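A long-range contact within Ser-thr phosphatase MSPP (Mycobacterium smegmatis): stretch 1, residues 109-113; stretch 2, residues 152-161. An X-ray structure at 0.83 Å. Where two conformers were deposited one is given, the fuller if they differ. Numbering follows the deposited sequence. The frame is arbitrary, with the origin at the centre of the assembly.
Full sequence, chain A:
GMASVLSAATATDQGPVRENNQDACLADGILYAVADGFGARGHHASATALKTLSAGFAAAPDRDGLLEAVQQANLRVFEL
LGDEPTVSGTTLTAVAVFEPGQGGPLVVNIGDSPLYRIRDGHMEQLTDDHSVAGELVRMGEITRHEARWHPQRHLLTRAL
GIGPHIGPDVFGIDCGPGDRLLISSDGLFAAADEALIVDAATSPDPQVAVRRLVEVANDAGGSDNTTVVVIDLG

Stretch 1, residues 109-113: NIGDS
Stretch 2, residues 152-161: QRHLLTRALG

Residues 109-113 and 152-161 meet in a modest contact that buries 311 Å² in total and involves no direct hydrogen bond between the stretches. Stretch 1 leaves a β-strand, with Asn109 (phi/psi -148/144°) and Ile110 (-143/127°) extended, and then turns into a loop at Gly111 (102/-143°) and Asp112 (-136/34°). Stretch 2 has no regular helix or strand. It opens with a type I β-turn from Gln152 to Leu155, closed by Leu155 N to Gln152 O at 3.1 Å, and after Thr157 (-107/-12°) runs extended through Arg158 (-146/143°), Ala159 (-157/156°) and Leu160 (-92/139°). The backbones come nearest at Gly111 and Arg158, whose CA atoms lie 5.4 Å apart. From this point Ile110 packs on Arg158 to Leu160, while Asp112 reaches back to Leu156 and Arg153, so the chains run in opposite senses.

Ile110 contributes the most surface, 84 Å². Its CA-to-CB bond points sideways, but the t,t rotamer (chi1 -169°, chi2 171°) carries the end of the side chain closer to stretch 2. Ile110 CG1 rests 3.6 Å from Arg158 CB, CD1 lies 3.7 Å from Ala159 O, and CG2 makes an apolar contact with Leu160 CB at 4.2 Å. Arg158, with 49 Å² covered, directs its CA-to-CB bond toward stretch 1. Its chi1 is m (-53°) and chi2 t (-175°), and it meets Ile110 through aliphatic carbon, while its guanidinium nitrogens NH1 and NH2 are hydrogen-bonded elsewhere in the structure.

At Gly111 the main chains come close: Gly111 CA is 3.6 Å from Arg158 O, in a CA-H...O contact with an angle of 129° at the hydrogen. The backbone angles (102/-143°) by themselves call for glycine, since a CB would be jammed against the carbonyl oxygen of Ile110.

Leu156, with 44 Å² covered, adopts the m,t rotamer (-64°, 173°), which brings CD2 to 4.2 Å from Gly111 CA and 3.6 Å from Asp112 CG. Asp112 points its CA-to-CB bond toward stretch 2 with chi1 p (68°) and chi2 -10°. Asp112 OD2 lies 4.1 Å from Arg153 O, and water 2 bridges the two; water 1 links the same OD2 to the side chain of Arg153 at NE. Water 1 donates to Asp112 OD2 at 3.3 Å and accepts a weak bond from Arg153 NE at 2.8 Å; water 2 donates to Arg153 O at 3.0 Å and, weakly, to Asp112 OD2 at 3.4 Å. Polar linkage is thus solvent-mediated, beside a largely apolar contact.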

# COMPACT_ATOMS: atom_id res chain seq x y z
N ASN A 109 -2.98 7.87 0.53
CA ASN A 109 -3.35 6.58 1.06
C ASN A 109 -4.74 6.60 1.67
O ASN A 109 -5.19 7.56 2.30
CB ASN A 109 -2.33 6.07 2.06
CG ASN A 109 -2.16 6.98 3.34
OD1 ASN A 109 -2.57 6.55 4.42
ND2 ASN A 109 -1.61 8.13 3.12
N ILE A 110 -5.42 5.48 1.46
CA ILE A 110 -6.73 5.21 2.02
C ILE A 110 -6.79 3.75 2.38
O ILE A 110 -6.50 2.87 1.54
CB ILE A 110 -7.83 5.71 1.03
CG1 ILE A 110 -9.19 5.67 1.73
CG2 ILE A 110 -7.77 5.04 -0.31
CD1 ILE A 110 -10.28 6.34 0.95
N GLY A 111 -7.14 3.45 3.61
CA GLY A 111 -7.22 2.10 4.08
C GLY A 111 -6.01 1.74 4.92
O GLY A 111 -5.53 2.57 5.69
N ASP A 112 -5.52 0.51 4.80
CA ASP A 112 -4.53 -0.03 5.72
C ASP A 112 -3.40 -0.78 5.02
O ASP A 112 -2.86 -1.72 5.61
CB ASP A 112 -5.19 -0.93 6.78
CG ASP A 112 -5.75 -2.21 6.21
OD1 ASP A 112 -5.82 -2.36 4.97
OD2 ASP A 112 -6.11 -3.05 7.07
N SER A 113 -3.01 -0.35 3.84
CA SER A 113 -1.85 -0.92 3.16
C SER A 113 -0.65 -0.01 3.37
O SER A 113 -0.55 1.01 2.68
CB SER A 113 -2.14 -1.07 1.67
OG SER A 113 -3.28 -1.90 1.43
N GLN A 152 -10.33 -5.92 16.06
CA GLN A 152 -11.05 -5.27 14.99
C GLN A 152 -10.10 -4.59 14.01
O GLN A 152 -10.50 -3.72 13.25
CB GLN A 152 -12.10 -4.23 15.45
CG GLN A 152 -13.38 -5.00 15.90
CD GLN A 152 -13.19 -5.46 17.34
OE1 GLN A 152 -12.73 -4.73 18.23
NE2 GLN A 152 -13.58 -6.69 17.63
N ARG A 153 -8.88 -5.08 13.93
CA ARG A 153 -7.88 -4.69 12.94
C ARG A 153 -8.42 -4.76 11.52
O ARG A 153 -8.00 -4.04 10.61
CB ARG A 153 -6.62 -5.54 13.18
CG ARG A 153 -6.21 -6.47 12.10
CD ARG A 153 -4.74 -6.66 11.92
NE ARG A 153 -3.86 -5.62 11.48
CZ ARG A 153 -2.60 -5.95 11.18
NH1 ARG A 153 -1.78 -4.95 10.78
NH2 ARG A 153 -2.13 -7.20 11.23
N HIS A 154 -9.25 -5.73 11.29
CA HIS A 154 -9.69 -6.03 9.94
C HIS A 154 -10.81 -5.10 9.48
O HIS A 154 -11.18 -5.23 8.30
CB HIS A 154 -10.22 -7.47 9.87
CG HIS A 154 -11.39 -7.78 10.76
ND1 HIS A 154 -11.28 -7.76 12.17
CD2 HIS A 154 -12.72 -8.05 10.47
CE1 HIS A 154 -12.46 -8.02 12.67
NE2 HIS A 154 -13.33 -8.21 11.69
N LEU A 155 -11.33 -4.23 10.29
CA LEU A 155 -12.47 -3.42 9.87
C LEU A 155 -12.00 -2.03 9.49
O LEU A 155 -11.46 -1.26 10.29
CB LEU A 155 -13.41 -3.33 11.08
CG LEU A 155 -14.06 -4.67 11.42
CD1 LEU A 155 -14.85 -4.48 12.71
CD2 LEU A 155 -14.93 -5.19 10.28
N LEU A 156 -12.16 -1.72 8.20
CA LEU A 156 -11.72 -0.46 7.64
C LEU A 156 -12.64 0.67 8.01
O LEU A 156 -13.86 0.52 8.07
CB LEU A 156 -11.66 -0.55 6.12
CG LEU A 156 -10.62 -1.54 5.56
CD1 LEU A 156 -10.78 -1.65 4.08
CD2 LEU A 156 -9.20 -1.13 5.94
N THR A 157 -12.08 1.87 8.16
CA THR A 157 -12.84 3.08 8.36
C THR A 157 -12.86 3.97 7.14
O THR A 157 -13.68 4.89 7.07
CB THR A 157 -12.33 3.87 9.57
OG1 THR A 157 -10.95 4.14 9.33
CG2 THR A 157 -12.55 3.11 10.85
N ARG A 158 -12.01 3.71 6.13
CA ARG A 158 -12.02 4.41 4.88
C ARG A 158 -11.62 3.39 3.81
O ARG A 158 -10.79 2.53 4.07
CB ARG A 158 -11.07 5.59 4.75
CG ARG A 158 -11.14 6.64 5.82
CD ARG A 158 -10.23 7.82 5.51
NE ARG A 158 -9.64 8.47 6.62
CZ ARG A 158 -8.63 9.32 6.64
NH1 ARG A 158 -8.13 9.72 5.46
NH2 ARG A 158 -8.17 9.78 7.79
N ALA A 159 -12.24 3.51 2.65
CA ALA A 159 -11.95 2.61 1.54
C ALA A 159 -12.32 3.28 0.27
O ALA A 159 -13.18 4.16 0.22
CB ALA A 159 -12.70 1.30 1.69
N LEU A 160 -11.69 2.84 -0.81
CA LEU A 160 -11.96 3.29 -2.14
C LEU A 160 -12.99 2.41 -2.80
O LEU A 160 -12.98 1.19 -2.70
CB LEU A 160 -10.62 3.34 -2.88
CG LEU A 160 -10.62 3.95 -4.27
CD1 LEU A 160 -9.32 4.63 -4.60
CD2 LEU A 160 -10.97 2.89 -5.32
N GLY A 161 -13.90 3.07 -3.53
CA GLY A 161 -14.86 2.39 -4.33
C GLY A 161 -16.19 2.08 -3.68
O GLY A 161 -17.03 1.45 -4.32
O HOH W 1 -4.01 -3.77 9.45
O HOH W 2 -5.67 -2.22 10.37